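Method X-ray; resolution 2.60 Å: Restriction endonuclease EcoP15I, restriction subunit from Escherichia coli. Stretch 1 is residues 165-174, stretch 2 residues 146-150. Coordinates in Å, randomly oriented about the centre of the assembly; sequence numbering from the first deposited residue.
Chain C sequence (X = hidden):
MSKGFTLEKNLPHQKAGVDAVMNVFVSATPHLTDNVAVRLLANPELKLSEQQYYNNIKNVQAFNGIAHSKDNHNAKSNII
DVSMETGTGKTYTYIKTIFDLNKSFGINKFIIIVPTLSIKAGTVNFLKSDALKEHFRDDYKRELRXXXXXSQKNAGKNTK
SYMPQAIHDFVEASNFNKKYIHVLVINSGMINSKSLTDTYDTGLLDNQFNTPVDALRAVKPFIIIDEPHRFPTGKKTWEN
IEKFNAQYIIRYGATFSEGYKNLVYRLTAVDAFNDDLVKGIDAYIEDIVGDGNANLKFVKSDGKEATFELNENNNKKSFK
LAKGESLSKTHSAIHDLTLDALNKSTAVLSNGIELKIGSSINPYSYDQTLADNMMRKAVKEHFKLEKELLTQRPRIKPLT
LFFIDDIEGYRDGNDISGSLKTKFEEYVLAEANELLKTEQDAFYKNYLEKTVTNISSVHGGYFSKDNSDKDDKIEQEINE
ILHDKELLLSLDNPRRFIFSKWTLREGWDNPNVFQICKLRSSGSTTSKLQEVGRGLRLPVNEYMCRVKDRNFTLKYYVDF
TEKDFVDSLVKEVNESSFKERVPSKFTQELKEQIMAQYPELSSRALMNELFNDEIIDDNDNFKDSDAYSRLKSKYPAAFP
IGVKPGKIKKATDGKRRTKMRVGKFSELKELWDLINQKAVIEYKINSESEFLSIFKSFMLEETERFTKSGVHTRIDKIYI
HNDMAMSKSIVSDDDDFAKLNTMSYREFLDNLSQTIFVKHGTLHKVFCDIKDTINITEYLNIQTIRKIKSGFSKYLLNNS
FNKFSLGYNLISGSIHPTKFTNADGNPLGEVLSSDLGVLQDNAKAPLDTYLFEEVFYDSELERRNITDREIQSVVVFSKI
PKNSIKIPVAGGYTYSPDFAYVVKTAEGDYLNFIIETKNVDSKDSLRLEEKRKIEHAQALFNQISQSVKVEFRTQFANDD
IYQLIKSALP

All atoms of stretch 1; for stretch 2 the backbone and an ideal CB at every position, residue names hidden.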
# COMPACT_ATOMS: atom_id res chain seq x y z
N GLN C 165 5.37 4.29 7.90
CA GLN C 165 4.90 5.15 6.80
C GLN C 165 4.48 6.55 7.16
O GLN C 165 4.78 7.48 6.41
CB GLN C 165 3.94 4.47 5.83
CG GLN C 165 4.68 3.88 4.62
CD GLN C 165 4.97 4.83 3.47
OE1 GLN C 165 4.10 5.53 2.95
NE2 GLN C 165 6.18 4.74 2.93
N ALA C 166 3.81 6.71 8.33
CA ALA C 166 3.36 7.99 8.89
C ALA C 166 4.57 8.93 9.07
O ALA C 166 4.52 10.06 8.57
CB ALA C 166 2.67 7.76 10.22
N ILE C 167 5.66 8.44 9.71
CA ILE C 167 6.92 9.17 9.94
C ILE C 167 7.61 9.58 8.61
O ILE C 167 7.87 10.77 8.41
CB ILE C 167 7.84 8.48 10.99
CG1 ILE C 167 7.18 8.53 12.39
CG2 ILE C 167 9.25 9.14 11.05
CD1 ILE C 167 7.27 7.31 13.16
N HIS C 168 7.85 8.61 7.70
CA HIS C 168 8.41 8.87 6.37
C HIS C 168 7.64 10.03 5.71
O HIS C 168 8.25 11.06 5.43
CB HIS C 168 8.37 7.60 5.48
CG HIS C 168 8.60 7.91 4.02
ND1 HIS C 168 7.55 7.97 3.12
CD2 HIS C 168 9.74 8.27 3.38
CE1 HIS C 168 8.08 8.32 1.96
NE2 HIS C 168 9.40 8.51 2.07
N ASP C 169 6.31 9.89 5.54
CA ASP C 169 5.41 10.88 4.94
C ASP C 169 5.38 12.24 5.63
O ASP C 169 5.27 13.25 4.95
CB ASP C 169 3.98 10.34 4.88
CG ASP C 169 3.77 9.06 4.08
OD1 ASP C 169 4.69 8.68 3.32
OD2 ASP C 169 2.68 8.47 4.19
N PHE C 170 5.42 12.27 6.98
CA PHE C 170 5.38 13.51 7.74
C PHE C 170 6.69 14.27 7.54
O PHE C 170 6.67 15.46 7.24
CB PHE C 170 5.08 13.25 9.24
CG PHE C 170 5.18 14.45 10.17
CD1 PHE C 170 4.12 15.35 10.29
CD2 PHE C 170 6.31 14.65 10.96
CE1 PHE C 170 4.21 16.43 11.17
CE2 PHE C 170 6.39 15.73 11.85
CZ PHE C 170 5.35 16.62 11.93
N VAL C 171 7.83 13.58 7.72
CA VAL C 171 9.17 14.14 7.55
C VAL C 171 9.36 14.63 6.08
O VAL C 171 9.74 15.79 5.87
CB VAL C 171 10.24 13.10 8.01
CG1 VAL C 171 11.63 13.44 7.48
CG2 VAL C 171 10.26 12.98 9.53
N GLU C 172 9.03 13.77 5.09
CA GLU C 172 9.14 14.01 3.66
C GLU C 172 8.18 15.04 3.00
O GLU C 172 8.47 15.50 1.88
CB GLU C 172 9.15 12.68 2.88
CG GLU C 172 10.41 11.86 3.05
CD GLU C 172 11.74 12.53 2.75
OE1 GLU C 172 11.80 13.39 1.84
OE2 GLU C 172 12.74 12.18 3.42
N ALA C 173 7.05 15.37 3.67
CA ALA C 173 6.02 16.31 3.21
C ALA C 173 6.55 17.73 3.00
O ALA C 173 7.24 18.27 3.86
CB ALA C 173 4.86 16.33 4.19
N SER C 174 6.24 18.31 1.84
CA SER C 174 6.68 19.64 1.38
C SER C 174 5.90 20.80 2.00
O SER C 174 4.70 20.69 2.23
CB SER C 174 6.62 19.71 -0.14
OG SER C 174 6.78 21.03 -0.64
N UNK C 146 -3.00 14.83 8.05
CA UNK C 146 -2.84 14.06 9.27
C UNK C 146 -2.13 12.74 8.98
O UNK C 146 -2.49 12.05 8.03
CB UNK C 146 -4.20 13.80 9.92
N UNK C 147 -1.08 12.45 9.75
CA UNK C 147 -0.23 11.27 9.63
C UNK C 147 -0.36 10.55 10.96
O UNK C 147 0.07 11.05 11.99
CB UNK C 147 1.22 11.62 9.30
N UNK C 148 -0.99 9.39 10.94
CA UNK C 148 -1.23 8.63 12.15
C UNK C 148 -0.24 7.50 12.26
O UNK C 148 -0.20 6.67 11.36
CB UNK C 148 -2.66 8.09 12.18
N UNK C 149 0.57 7.49 13.35
CA UNK C 149 1.56 6.43 13.64
C UNK C 149 0.80 5.22 14.20
O UNK C 149 0.19 5.31 15.28
CB UNK C 149 2.63 6.91 14.63
N UNK C 150 0.82 4.11 13.45
CA UNK C 150 0.12 2.87 13.80
C UNK C 150 1.06 1.68 13.83
O UNK C 150 1.89 1.51 12.95
CB UNK C 150 -1.02 2.60 12.81

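The strand at 146-148 runs roughly antiparallel to the helix of residues 165-172, at 151° between their N-to-C directions and with axes 7.3 Å apart at closest approach. Position 146 has extended angles (-113/129), and its CA-to-CB bond points away from the helix; nothing of stretch 1 lies within 5.5 Å of the ideal CB. The helix therefore sets no requirement here, and polar, beta-branched or larger residues would all be compatible. The deposited residue is Thr146, whose beta-branched side chain is at home in a strand and makes no contact with stretch 1.

Position 147 is the reverse case. Its CA is 4.9 Å from the CA of Ala166, and its CA-to-CB bond points toward the helix. The ideal CB lies 3.7 Å from Ala166 O and 4.2 Å from Phe170 CB. Ala166 O already accepts the helical hydrogen bond from Phe170 N (2.9 Å), so the site does not call for a donor. Beyond it, the CB atoms of Asp169 and Phe170, one turn on from Ala166, and of Ala173, just past the end of the helix, continue a long and largely apolar track. A leucine would cover its near part, a methionine or an aromatic residue could follow it further, and a polar tip could be tolerated at its far end. Tyr147 occupies the position with chi1 in the m well, and its ring lies along the helix. Phe170 CA sits 4.0 Å from the centroid of the Tyr147 ring and only 4° off the ring normal, a CH-pi contact over the face. The two aromatic rings meet obliquely, with planes at 70° and Phe170 CD1 3.6 Å from Tyr147 CD1. Asp169 CB approaches Tyr147 CD2 at 3.7 Å, and the track ends where Ala173 CB reaches Tyr147 OH at 3.5 Å. The hydroxyl is hydrogen-bonded elsewhere in the structure.

At 148 the CA-to-CB bond again points away, with extended angles (-102/120) and nothing of stretch 1 within 5.5 Å of the ideal CB, so beta-branched, polar or larger residues would all suit. The side chain of Val148 comes no nearer than 5.8 Å, from its CB to Ala166 CB; its backbone makes the contact, Val148 O lying 3.3 Å from Ala166 CB.

At position 149 the CA-to-CB bond points sideways, with the ideal CB 4.5 Å from Ala166 CB and 4.9 Å from Ile167 CD1. These methyl groups favour a compact aliphatic residue such as valine or isoleucine. Val149 places CG2 3.8 Å from Ala166 CB and 3.9 Å from Ile167 CD1, touching both.

At position 150 the CA-to-CB bond points sideways, and nothing of stretch 1 lies within 5.5 Å of the ideal CB, so a polar or charged residue is readily accommodated. Glu150 makes no contact with stretch 1, and its OE1 is hydrogen-bonded elsewhere in the structure.

Stretch 2 (146-150) TYVVE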
# COMPACT_ATOMS: atom_id res chain seq x y z
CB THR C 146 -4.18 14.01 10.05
OG1 THR C 146 -4.04 13.24 11.25
CG2 THR C 146 -5.33 13.50 9.22
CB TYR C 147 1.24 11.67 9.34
CG TYR C 147 1.38 12.65 8.20
CD1 TYR C 147 1.34 14.02 8.43
CD2 TYR C 147 1.50 12.21 6.89
CE1 TYR C 147 1.42 14.93 7.38
CE2 TYR C 147 1.60 13.11 5.83
CZ TYR C 147 1.53 14.47 6.08
OH TYR C 147 1.60 15.38 5.05
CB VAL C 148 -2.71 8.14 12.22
CG1 VAL C 148 -3.03 7.54 13.59
CG2 VAL C 148 -3.67 9.28 11.89
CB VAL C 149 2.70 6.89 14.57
CG1 VAL C 149 3.64 5.73 14.90
CG2 VAL C 149 3.48 8.06 13.96
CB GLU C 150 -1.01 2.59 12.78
CG GLU C 150 -2.08 3.67 12.71
CD GLU C 150 -2.76 3.74 11.36
OE1 GLU C 150 -3.96 3.37 11.28
OE2 GLU C 150 -2.11 4.17 10.38
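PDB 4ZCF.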